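Putative phosphomannomutase (Thermus thermophilus, PDB 1TUO) probably interconverts sugar phosphates by moving a phosphoryl group between positions of one sugar, as a magnesium-dependent member of the phosphohexose mutase family. Local coordinates at residues E162-H167 with P340-E345; L168-L173 with R198-E203; G191-F196 with L350-L355; V246-D249 with R254-V257. All coordinates share one frame; numbering follows the deposited sequence.

Interaction 1. Residues E162-H167 with P340-E345; sequences EALKAH and PEHLPE
His167 lays its imidazole against Glu341 and His342 of the loop between strand 337-339 and helix 348-362. The contact joins the second and third alpha/beta/alpha domains of the phosphohexomutase fold. CB of His342 sits over a face of the His167 ring as a CH-pi contact, 4.1 Å from the centroid and 26° off the ring normal. The two imidazoles are set obliquely, their planes 72° apart, and CD2 of His167 comes to 3.5 Å from ND1 of His342. Glu341 slides past His167 in the opposite direction, bringing OE1 within 2.8 Å of His167 ND1. The angle there is poor, and the pair does not count as a hydrogen bond. The carboxylate's stronger partner is Arg278, which forms a salt bridge with OE2.

Three residues earlier, on helix 157-165, Leu164 adds an apolar component: its first side-chain bond points away from the loop, but CD2 comes back to 3.9 Å from CE1 of His342. In the second shell, Asp347 OD1 is hydrogen-bonded to NE2 of His342 and thereby helps fix the rotation of this buried ring, while Leu350 of helix 348-362 packs against it. CG of Leu343, the next residue, lies over the centre of one ring face, 4.0 Å above its plane. On the helix side, a backbone bond from His167 N to Leu164 O holds the two contact residues one turn apart. Farther out, Lys165 NZ meets Glu162 OE2 at 2.7 Å in a salt bridge, on the syn side of the carboxylate.

Interaction 2. Residues L168-L173 with R198-E203; sequences LDLKAL and RHVGLE
Leu202 pushes its CD1 methyl between Leu170 and Leu173, and this is the tight part of the contact: CD1 lies 3.8 Å from CB of Leu173 and 4.1 Å from CD2 of Leu170. The side chains of Leu202 and Leu173 cross at about a right angle, with CD1 of Leu202 set against CB of Leu173. With CG anti to its carbonyl carbon (chi1 -59°), Leu170 divides its branches, CD2 going to Leu202 and CD1 to CG1 of Val200, at a looser 4.2 Å. No hydrogen bond spans the segments, and around Leu173, the buried member, the neighbours become partly exposed and then, at Lys171, Gly201 and Glu203, solvent-facing.

Both chain segments are shaped by helix ends. Asp169 is the N-cap of helix 170-173, its OD1 accepting from Ala172 N at 2.8 Å from above the carboxylate plane. Helix 192-199 closes in a Schellman motif with Gly201 at C-prime, and the chain then turns so that Leu202 faces Leu170. Lys165 of helix 157-165 borders the site beside Leu170 and Val200, Phe196 touches Leu170, and Glu357 of helix 348-362 packs on Leu173 and receives the Asp169 backbone N-H.

Interaction 3. Residues G191-F196 with L350-L355; sequences GFLKGF and LTSLLL
Leu193 and Leu353 mark the closest approach of CA atoms, 7.6 Å, where the segments 192-196 and 350-355 of two helices cross at -61°, their axes 10.8 Å apart at closest approach. Leu353 is the side chain that serves both partners. Its CD1 lies over one face of the Phe196 ring, displaced toward the rim and 3.6 Å from CD2 of that ring, in a CH-pi contact 23° off the normal. With CG anti to its own backbone N (chi1 168°), Phe196 turns the ring toward helix 348-362, where its face meets this methyl. Leu193 runs past Leu353 in the opposite direction, its CD2 touching Leu353 CG at 3.7 Å, while its other methyl, CD1, reaches CB of Ser352 at 3.9 Å.

Ser352 offers Leu193 its CB; the hydroxyl OG is hydrogen-bonded to the carbonyl of Gly348 one turn earlier in its own helix. Leu164 and Phe161 of helix 157-165 and Leu168 also pack on Phe196. All four touching residues are buried and no hydrogen bond crosses between the helices, so the second and third domains are joined here by burial of apolar side chains and their close packing, with the nearby polar group already satisfied within its helix.

Interaction 4. Residues V246-D249 with R254-V257; sequences VATD and RVGV
The carboxylate of Asp249 and the guanidinium of Arg254 are almost parallel, their planes 5° apart, yet they do not pair: OD1 lies well out of the guanidinium plane, 4.4 Å from NE. OD1 instead rests along the aliphatic chain, 3.6 Å from Arg254 CD. The backbone N of Arg254 comes from above the carboxylate plane, 62° out of it, to bond OD2 at 3.2 Å. Asp249 CG sits between its own backbone N and carbonyl carbon (chi1 75°), which turns the carboxylate back across the loop mouth. Asp249 N answers with a bond to Arg254 O at 3.1 Å.

Beyond this the ladder is regular antiparallel: Ala247 and Gly256 form the hydrogen-bonded pair, Ala247 N to Gly256 O at 2.8 Å and Gly256 N to Ala247 O at 2.9 Å. Thr248 faces Val255 in a non-hydrogen-bonded pair, CG2 meeting CG1 at 3.7 Å.

The Asp-Gly-Asp-Ala-Asp-Arg sequence closing the hairpin matches the metal-binding loop of phosphohexomutases, so Asp249, with Asp251 and Asp253, probably binds magnesium. Asp249 OD1 is also hydrogen-bonded to OG of Ser109, which by its sequence context probably corresponds to the family's phosphoserine. Strand 244-248 pairs in parallel with strand 180-183, whose His182 is hydrogen-bonded through NE2 to Thr248 OG1, and strand 255-259 pairs antiparallel with the edge strand 263-265. Helix 348-362 packs on the face bearing Val246, Val255 and Val257.

In the fold
Helix 348-362 of the third domain is the common element: interaction 3 uses it directly, its Leu350 packs on Leu164 of interaction 1, Leu168 of interaction 2 reaches Leu353 and Leu354, and Thr351 and Ser352 touch the hairpin of interaction 4. Interactions 2 and 3 also share helix 192-199, and their centres lie about 10 Å apart; those of interactions 2 and 4 are about 20 Å apart, without touching. Along the chain, interactions 2 and 4 nest in series within the loop closed by interaction 1, whereas interaction 3 alternates with both 1 and 2. Interactions 1 and 3 tie domain III to domain II, and interaction 3 packs directly on the hairpin carrying the probable metal loop.

Interaction 1. Residues E162-H167 with P340-E345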
loop_
_atom_site.group_PDB
_atom_site.type_symbol
_atom_site.label_atom_id
_atom_site.label_comp_id
_atom_site.label_asym_id
_atom_site.label_seq_id
_atom_site.Cartn_x
_atom_site.Cartn_y
_atom_site.Cartn_z
ATOM N N GLU A 162 -4.412 -18.712 5.574
ATOM C CA GLU A 162 -4.714 -19.789 4.639
ATOM C C GLU A 162 -4.822 -19.254 3.218
ATOM O O GLU A 162 -4.417 -19.914 2.265
ATOM C CB GLU A 162 -6.019 -20.487 5.030
ATOM C CG GLU A 162 -5.846 -21.512 6.129
ATOM C CD GLU A 162 -4.952 -22.664 5.697
ATOM O OE1 GLU A 162 -3.902 -22.878 6.335
ATOM O OE2 GLU A 162 -5.302 -23.351 4.715
ATOM N N ALA A 163 -5.378 -18.057 3.080
ATOM C CA ALA A 163 -5.519 -17.446 1.766
ATOM C C ALA A 163 -4.136 -17.116 1.204
ATOM O O ALA A 163 -3.868 -17.360 0.026
ATOM C CB ALA A 163 -6.361 -16.183 1.865
ATOM N N LEU A 164 -3.269 -16.563 2.053
ATOM C CA LEU A 164 -1.911 -16.203 1.646
ATOM C C LEU A 164 -1.157 -17.429 1.152
ATOM O O LEU A 164 -0.508 -17.393 0.105
ATOM C CB LEU A 164 -1.142 -15.579 2.819
ATOM C CG LEU A 164 -1.543 -14.165 3.256
ATOM C CD1 LEU A 164 -0.744 -13.760 4.483
ATOM C CD2 LEU A 164 -1.298 -13.185 2.111
ATOM N N LYS A 165 -1.252 -18.509 1.921
ATOM C CA LYS A 165 -0.583 -19.764 1.600
ATOM C C LYS A 165 -0.818 -20.182 0.152
ATOM O O LYS A 165 0.091 -20.659 -0.525
ATOM C CB LYS A 165 -1.084 -20.866 2.544
ATOM C CG LYS A 165 -0.460 -22.230 2.305
ATOM C CD LYS A 165 -1.063 -23.297 3.222
ATOM C CE LYS A 165 -2.530 -23.550 2.908
ATOM N NZ LYS A 165 -3.098 -24.659 3.731
ATOM N N ALA A 166 -2.041 -19.981 -0.322
ATOM C CA ALA A 166 -2.416 -20.354 -1.680
ATOM C C ALA A 166 -1.680 -19.599 -2.785
ATOM O O ALA A 166 -1.766 -19.975 -3.955
ATOM C CB ALA A 166 -3.922 -20.181 -1.856
ATOM N N HIS A 167 -0.956 -18.543 -2.425
ATOM C CA HIS A 167 -0.241 -17.750 -3.425
ATOM C C HIS A 167 1.265 -17.740 -3.220
ATOM O O HIS A 167 1.972 -16.915 -3.806
ATOM C CB HIS A 167 -0.765 -16.313 -3.406
ATOM C CG HIS A 167 -2.247 -16.218 -3.559
ATOM N ND1 HIS A 167 -2.907 -16.665 -4.684
ATOM C CD2 HIS A 167 -3.204 -15.764 -2.717
ATOM C CE1 HIS A 167 -4.206 -16.490 -4.528
ATOM N NE2 HIS A 167 -4.413 -15.945 -3.342
ATOM N N PRO A 340 -3.289 -9.604 -8.392
ATOM C CA PRO A 340 -4.607 -9.970 -8.923
ATOM C C PRO A 340 -5.242 -11.287 -8.473
ATOM O O PRO A 340 -6.420 -11.313 -8.114
ATOM C CB PRO A 340 -4.408 -9.890 -10.445
ATOM C CG PRO A 340 -2.925 -10.062 -10.625
ATOM C CD PRO A 340 -2.361 -9.271 -9.488
ATOM N N GLU A 341 -4.479 -12.375 -8.482
ATOM C CA GLU A 341 -5.033 -13.663 -8.078
ATOM C C GLU A 341 -5.320 -13.752 -6.581
ATOM O O GLU A 341 -5.918 -14.723 -6.114
ATOM C CB GLU A 341 -4.103 -14.802 -8.521
ATOM C CG GLU A 341 -2.634 -14.420 -8.651
ATOM C CD GLU A 341 -1.688 -14.061 -7.527
ATOM O OE1 GLU A 341 -2.053 -14.786 -6.613
ATOM O OE2 GLU A 341 -0.654 -13.397 -7.486
ATOM N N HIS A 342 -4.912 -12.721 -5.845
ATOM C CA HIS A 342 -5.105 -12.642 -4.397
ATOM C C HIS A 342 -6.283 -11.718 -4.067
ATOM O O HIS A 342 -7.375 -12.178 -3.730
ATOM C CB HIS A 342 -3.805 -12.127 -3.756
ATOM C CG HIS A 342 -3.907 -11.818 -2.292
ATOM N ND1 HIS A 342 -4.383 -12.720 -1.365
ATOM C CD2 HIS A 342 -3.542 -10.717 -1.590
ATOM C CE1 HIS A 342 -4.307 -12.190 -0.156
ATOM N NE2 HIS A 342 -3.799 -10.973 -0.266
ATOM N N LEU A 343 -6.047 -10.415 -4.162
ATOM C CA LEU A 343 -7.063 -9.403 -3.879
ATOM C C LEU A 343 -6.738 -8.169 -4.713
ATOM O O LEU A 343 -5.568 -7.882 -4.965
ATOM C CB LEU A 343 -7.031 -8.983 -2.403
ATOM C CG LEU A 343 -7.567 -9.854 -1.263
ATOM C CD1 LEU A 343 -7.166 -9.219 0.063
ATOM C CD2 LEU A 343 -9.077 -9.981 -1.355
ATOM N N PRO A 344 -7.769 -7.441 -5.170
ATOM C CA PRO A 344 -7.548 -6.230 -5.966
ATOM C C PRO A 344 -7.292 -5.139 -4.941
ATOM O O PRO A 344 -8.041 -4.162 -4.847
ATOM C CB PRO A 344 -8.877 -6.053 -6.689
ATOM C CG PRO A 344 -9.865 -6.556 -5.674
ATOM C CD PRO A 344 -9.196 -7.814 -5.160
ATOM N N GLU A 345 -6.224 -5.332 -4.169
ATOM C CA GLU A 345 -5.857 -4.430 -3.085
ATOM C C GLU A 345 -4.346 -4.449 -2.831
ATOM O O GLU A 345 -3.660 -5.399 -3.205
ATOM C CB GLU A 345 -6.602 -4.883 -1.817
ATOM C CG GLU A 345 -6.237 -4.147 -0.541
ATOM C CD GLU A 345 -6.786 -2.740 -0.516
ATOM O OE1 GLU A 345 -7.941 -2.560 -0.077
ATOM O OE2 GLU A 345 -6.065 -1.819 -0.949
#

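Interaction 2. Residues L168-L173 with R198-E203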
loop_
_atom_site.group_PDB
_atom_site.type_symbol
_atom_site.label_atom_id
_atom_site.label_comp_id
_atom_site.label_asym_id
_atom_site.label_seq_id
_atom_site.Cartn_x
_atom_site.Cartn_y
_atom_site.Cartn_z
ATOM N N LEU A 168 1.753 -18.664 -2.403
ATOM C CA LEU A 168 3.175 -18.745 -2.110
ATOM C C LEU A 168 3.735 -20.144 -2.333
ATOM O O LEU A 168 3.026 -21.140 -2.179
ATOM C CB LEU A 168 3.420 -18.319 -0.660
ATOM C CG LEU A 168 3.163 -16.841 -0.359
ATOM C CD1 LEU A 168 2.925 -16.641 1.125
ATOM C CD2 LEU A 168 4.354 -16.019 -0.835
ATOM N N ASP A 169 5.006 -20.210 -2.715
ATOM C CA ASP A 169 5.667 -21.491 -2.931
ATOM C C ASP A 169 6.294 -21.834 -1.584
ATOM O O ASP A 169 7.415 -21.426 -1.289
ATOM C CB ASP A 169 6.751 -21.360 -4.000
ATOM C CG ASP A 169 7.304 -22.703 -4.436
ATOM O OD1 ASP A 169 7.542 -23.559 -3.559
ATOM O OD2 ASP A 169 7.511 -22.897 -5.655
ATOM N N LEU A 170 5.560 -22.573 -0.758
ATOM C CA LEU A 170 6.051 -22.926 0.563
ATOM C C LEU A 170 7.330 -23.753 0.517
ATOM O O LEU A 170 8.211 -23.587 1.359
ATOM C CB LEU A 170 4.958 -23.663 1.349
ATOM C CG LEU A 170 3.663 -22.862 1.543
ATOM C CD1 LEU A 170 2.688 -23.665 2.392
ATOM C CD2 LEU A 170 3.965 -21.525 2.215
ATOM N N LYS A 171 7.431 -24.636 -0.470
ATOM C CA LYS A 171 8.614 -25.479 -0.618
ATOM C C LYS A 171 9.839 -24.597 -0.855
ATOM O O LYS A 171 10.887 -24.778 -0.233
ATOM C CB LYS A 171 8.418 -26.440 -1.793
ATOM C CG LYS A 171 9.528 -27.456 -1.974
ATOM C CD LYS A 171 9.173 -28.455 -3.070
ATOM C CE LYS A 171 10.305 -29.444 -3.315
ATOM N NZ LYS A 171 10.630 -30.242 -2.098
ATOM N N ALA A 172 9.695 -23.626 -1.748
ATOM C CA ALA A 172 10.789 -22.716 -2.054
ATOM C C ALA A 172 11.113 -21.852 -0.838
ATOM O O ALA A 172 12.280 -21.643 -0.504
ATOM C CB ALA A 172 10.421 -21.840 -3.245
ATOM N N LEU A 173 10.073 -21.361 -0.168
ATOM C CA LEU A 173 10.248 -20.519 1.012
ATOM C C LEU A 173 11.077 -21.169 2.114
ATOM O O LEU A 173 11.878 -20.503 2.770
ATOM C CB LEU A 173 8.886 -20.125 1.590
ATOM C CG LEU A 173 8.202 -18.893 1.004
ATOM C CD1 LEU A 173 6.789 -18.782 1.563
ATOM C CD2 LEU A 173 9.021 -17.653 1.346
ATOM N N ARG A 198 4.452 -19.424 11.306
ATOM C CA ARG A 198 4.138 -20.385 12.352
ATOM C C ARG A 198 2.905 -21.163 11.916
ATOM O O ARG A 198 2.776 -22.353 12.201
ATOM C CB ARG A 198 3.874 -19.658 13.673
ATOM C CG ARG A 198 3.217 -20.513 14.746
ATOM C CD ARG A 198 1.923 -19.853 15.193
ATOM N NE ARG A 198 1.039 -19.624 14.053
ATOM C CZ ARG A 198 0.038 -18.750 14.041
ATOM N NH1 ARG A 198 -0.215 -18.009 15.114
ATOM N NH2 ARG A 198 -0.711 -18.618 12.955
ATOM N N HIS A 199 2.011 -20.485 11.203
ATOM C CA HIS A 199 0.781 -21.098 10.716
ATOM C C HIS A 199 1.035 -22.238 9.730
ATOM O O HIS A 199 0.320 -23.245 9.736
ATOM C CB HIS A 199 -0.099 -20.049 10.038
ATOM C CG HIS A 199 -1.354 -20.607 9.443
ATOM N ND1 HIS A 199 -2.475 -20.887 10.196
ATOM C CD2 HIS A 199 -1.664 -20.946 8.169
ATOM C CE1 HIS A 199 -3.420 -21.371 9.411
ATOM N NE2 HIS A 199 -2.954 -21.417 8.176
ATOM N N VAL A 200 2.043 -22.071 8.878
ATOM C CA VAL A 200 2.377 -23.085 7.883
ATOM C C VAL A 200 3.543 -23.981 8.302
ATOM O O VAL A 200 4.034 -24.777 7.504
ATOM C CB VAL A 200 2.719 -22.441 6.523
ATOM C CG1 VAL A 200 1.481 -21.782 5.932
ATOM C CG2 VAL A 200 3.834 -21.422 6.695
ATOM N N GLY A 201 3.984 -23.836 9.549
ATOM C CA GLY A 201 5.079 -24.633 10.099
ATOM C C GLY A 201 6.451 -24.351 9.483
ATOM O O GLY A 201 7.325 -25.221 9.477
ATOM N N LEU A 202 6.644 -23.142 8.966
ATOM C CA LEU A 202 7.928 -22.783 8.372
ATOM C C LEU A 202 8.832 -22.183 9.438
ATOM O O LEU A 202 8.514 -21.150 10.032
ATOM C CB LEU A 202 7.726 -21.803 7.213
ATOM C CG LEU A 202 7.261 -22.446 5.900
ATOM C CD1 LEU A 202 7.201 -21.397 4.800
ATOM C CD2 LEU A 202 8.196 -23.580 5.515
ATOM N N GLU A 203 9.965 -22.836 9.676
ATOM C CA GLU A 203 10.899 -22.385 10.697
ATOM C C GLU A 203 11.843 -21.290 10.229
ATOM O O GLU A 203 13.058 -21.386 10.407
ATOM C CB GLU A 203 11.702 -23.575 11.226
ATOM C CG GLU A 203 10.827 -24.698 11.767
ATOM C CD GLU A 203 9.982 -24.269 12.953
ATOM O OE1 GLU A 203 8.979 -24.955 13.239
ATOM O OE2 GLU A 203 10.323 -23.258 13.608
#

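Interaction 3. Residues G191-F196 with L350-L355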
loop_
_atom_site.group_PDB
_atom_site.type_symbol
_atom_site.label_atom_id
_atom_site.label_comp_id
_atom_site.label_asym_id
_atom_site.label_seq_id
_atom_site.Cartn_x
_atom_site.Cartn_y
_atom_site.Cartn_z
ATOM N N GLY A 191 3.267 -8.842 14.034
ATOM C CA GLY A 191 2.980 -10.250 14.247
ATOM C C GLY A 191 2.418 -11.051 13.088
ATOM O O GLY A 191 2.294 -12.273 13.189
ATOM N N PHE A 192 2.094 -10.394 11.981
ATOM C CA PHE A 192 1.519 -11.106 10.851
ATOM C C PHE A 192 2.465 -11.984 10.047
ATOM O O PHE A 192 2.045 -13.002 9.502
ATOM C CB PHE A 192 0.774 -10.129 9.931
ATOM C CG PHE A 192 -0.611 -9.824 10.402
ATOM C CD1 PHE A 192 -0.824 -8.971 11.482
ATOM C CD2 PHE A 192 -1.705 -10.470 9.833
ATOM C CE1 PHE A 192 -2.105 -8.773 11.996
ATOM C CE2 PHE A 192 -2.991 -10.277 10.342
ATOM C CZ PHE A 192 -3.189 -9.431 11.425
ATOM N N LEU A 193 3.736 -11.615 9.974
ATOM C CA LEU A 193 4.686 -12.434 9.231
ATOM C C LEU A 193 5.077 -13.656 10.064
ATOM O O LEU A 193 5.144 -14.766 9.543
ATOM C CB LEU A 193 5.921 -11.613 8.855
ATOM C CG LEU A 193 5.629 -10.530 7.812
ATOM C CD1 LEU A 193 6.891 -9.733 7.526
ATOM C CD2 LEU A 193 5.111 -11.175 6.531
ATOM N N LYS A 194 5.329 -13.448 11.353
ATOM C CA LYS A 194 5.675 -14.555 12.244
ATOM C C LYS A 194 4.464 -15.469 12.308
ATOM O O LYS A 194 4.582 -16.697 12.252
ATOM C CB LYS A 194 5.982 -14.054 13.655
ATOM C CG LYS A 194 7.234 -13.213 13.784
ATOM C CD LYS A 194 7.450 -12.823 15.239
ATOM C CE LYS A 194 8.693 -11.974 15.414
ATOM N NZ LYS A 194 8.870 -11.586 16.843
ATOM N N GLY A 195 3.291 -14.854 12.424
ATOM C CA GLY A 195 2.057 -15.608 12.489
ATOM C C GLY A 195 1.873 -16.522 11.291
ATOM O O GLY A 195 1.621 -17.714 11.455
ATOM N N PHE A 196 2.000 -15.971 10.087
ATOM C CA PHE A 196 1.837 -16.765 8.871
ATOM C C PHE A 196 2.796 -17.951 8.810
ATOM O O PHE A 196 2.400 -19.066 8.470
ATOM C CB PHE A 196 2.059 -15.915 7.621
ATOM C CG PHE A 196 2.181 -16.728 6.362
ATOM C CD1 PHE A 196 1.051 -17.249 5.742
ATOM C CD2 PHE A 196 3.435 -17.035 5.837
ATOM C CE1 PHE A 196 1.166 -18.066 4.618
ATOM C CE2 PHE A 196 3.563 -17.852 4.713
ATOM C CZ PHE A 196 2.425 -18.369 4.103
ATOM N N LEU A 350 1.667 -9.777 1.939
ATOM C CA LEU A 350 1.982 -10.697 0.850
ATOM C C LEU A 350 3.233 -10.218 0.120
ATOM O O LEU A 350 4.037 -11.030 -0.335
ATOM C CB LEU A 350 0.821 -10.817 -0.143
ATOM C CG LEU A 350 1.102 -11.770 -1.312
ATOM C CD1 LEU A 350 1.527 -13.134 -0.763
ATOM C CD2 LEU A 350 -0.136 -11.911 -2.181
ATOM N N THR A 351 3.410 -8.901 0.009
ATOM C CA THR A 351 4.597 -8.384 -0.666
ATOM C C THR A 351 5.840 -8.825 0.089
ATOM O O THR A 351 6.831 -9.241 -0.515
ATOM C CB THR A 351 4.604 -6.841 -0.749
ATOM O OG1 THR A 351 3.493 -6.397 -1.532
ATOM C CG2 THR A 351 5.879 -6.362 -1.423
ATOM N N SER A 352 5.789 -8.732 1.415
ATOM C CA SER A 352 6.922 -9.135 2.233
ATOM C C SER A 352 7.232 -10.609 2.010
ATOM O O SER A 352 8.390 -10.992 1.831
ATOM C CB SER A 352 6.622 -8.896 3.713
ATOM O OG SER A 352 6.472 -7.514 3.978
ATOM N N LEU A 353 6.192 -11.436 2.014
ATOM C CA LEU A 353 6.375 -12.869 1.825
ATOM C C LEU A 353 6.883 -13.231 0.431
ATOM O O LEU A 353 7.667 -14.172 0.287
ATOM C CB LEU A 353 5.071 -13.612 2.149
ATOM C CG LEU A 353 4.701 -13.519 3.635
ATOM C CD1 LEU A 353 3.288 -14.039 3.887
ATOM C CD2 LEU A 353 5.721 -14.307 4.449
ATOM N N LEU A 354 6.459 -12.495 -0.597
ATOM C CA LEU A 354 6.941 -12.783 -1.948
ATOM C C LEU A 354 8.403 -12.362 -2.077
ATOM O O LEU A 354 9.182 -13.005 -2.786
ATOM C CB LEU A 354 6.085 -12.071 -2.997
ATOM C CG LEU A 354 4.680 -12.661 -3.186
ATOM C CD1 LEU A 354 3.836 -11.733 -4.040
ATOM C CD2 LEU A 354 4.784 -14.044 -3.834
ATOM N N LEU A 355 8.786 -11.286 -1.396
ATOM C CA LEU A 355 10.182 -10.858 -1.446
ATOM C C LEU A 355 11.013 -11.978 -0.831
ATOM O O LEU A 355 12.044 -12.372 -1.368
ATOM C CB LEU A 355 10.387 -9.561 -0.656
ATOM C CG LEU A 355 9.859 -8.324 -1.383
ATOM C CD1 LEU A 355 9.811 -7.128 -0.449
ATOM C CD2 LEU A 355 10.756 -8.041 -2.590
#

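Interaction 4. Residues V246-D249 with R254-V257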
loop_
_atom_site.group_PDB
_atom_site.type_symbol
_atom_site.label_atom_id
_atom_site.label_comp_id
_atom_site.label_asym_id
_atom_site.label_seq_id
_atom_site.Cartn_x
_atom_site.Cartn_y
_atom_site.Cartn_z
ATOM N N VAL A 246 11.919 -5.921 6.287
ATOM C CA VAL A 246 10.748 -5.391 5.602
ATOM C C VAL A 246 10.110 -4.488 6.640
ATOM O O VAL A 246 10.026 -4.848 7.815
ATOM C CB VAL A 246 9.727 -6.476 5.184
ATOM C CG1 VAL A 246 10.261 -7.246 3.993
ATOM C CG2 VAL A 246 9.428 -7.409 6.341
ATOM N N ALA A 247 9.702 -3.299 6.216
ATOM C CA ALA A 247 9.058 -2.354 7.120
ATOM C C ALA A 247 7.670 -2.119 6.564
ATOM O O ALA A 247 7.523 -1.598 5.460
ATOM C CB ALA A 247 9.838 -1.041 7.157
ATOM N N THR A 248 6.652 -2.536 7.303
ATOM C CA THR A 248 5.287 -2.339 6.834
ATOM C C THR A 248 4.771 -1.010 7.383
ATOM O O THR A 248 5.115 -0.620 8.501
ATOM C CB THR A 248 4.365 -3.505 7.278
ATOM O OG1 THR A 248 4.520 -3.751 8.682
ATOM C CG2 THR A 248 4.709 -4.770 6.508
ATOM N N ASP A 249 3.974 -0.299 6.593
ATOM C CA ASP A 249 3.456 0.980 7.059
ATOM C C ASP A 249 2.321 0.822 8.072
ATOM O O ASP A 249 2.011 -0.289 8.510
ATOM C CB ASP A 249 3.016 1.866 5.883
ATOM C CG ASP A 249 1.700 1.435 5.262
ATOM O OD1 ASP A 249 1.060 2.307 4.639
ATOM O OD2 ASP A 249 1.312 0.248 5.373
ATOM N N ARG A 254 1.467 -1.140 2.473
ATOM C CA ARG A 254 2.708 -0.755 1.786
ATOM C C ARG A 254 3.929 -1.285 2.538
ATOM O O ARG A 254 3.868 -1.524 3.741
ATOM C CB ARG A 254 2.843 0.768 1.715
ATOM C CG ARG A 254 1.677 1.502 1.080
ATOM C CD ARG A 254 1.888 3.007 1.164
ATOM N NE ARG A 254 0.827 3.747 0.491
ATOM C CZ ARG A 254 0.884 5.044 0.205
ATOM N NH1 ARG A 254 1.957 5.751 0.534
ATOM N NH2 ARG A 254 -0.133 5.636 -0.411
ATOM N N VAL A 255 5.044 -1.451 1.831
ATOM C CA VAL A 255 6.259 -1.916 2.483
ATOM C C VAL A 255 7.492 -1.191 1.966
ATOM O O VAL A 255 7.512 -0.682 0.840
ATOM C CB VAL A 255 6.485 -3.437 2.281
ATOM C CG1 VAL A 255 5.336 -4.220 2.873
ATOM C CG2 VAL A 255 6.649 -3.749 0.805
ATOM N N GLY A 256 8.509 -1.134 2.818
ATOM C CA GLY A 256 9.776 -0.529 2.460
ATOM C C GLY A 256 10.804 -1.590 2.815
ATOM O O GLY A 256 10.555 -2.417 3.697
ATOM N N VAL A 257 11.948 -1.586 2.146
ATOM C CA VAL A 257 12.967 -2.596 2.410
ATOM C C VAL A 257 14.328 -2.014 2.794
ATOM O O VAL A 257 14.763 -1.007 2.236
ATOM C CB VAL A 257 13.154 -3.504 1.168
ATOM C CG1 VAL A 257 14.329 -4.447 1.367
ATOM C CG2 VAL A 257 11.878 -4.306 0.916
#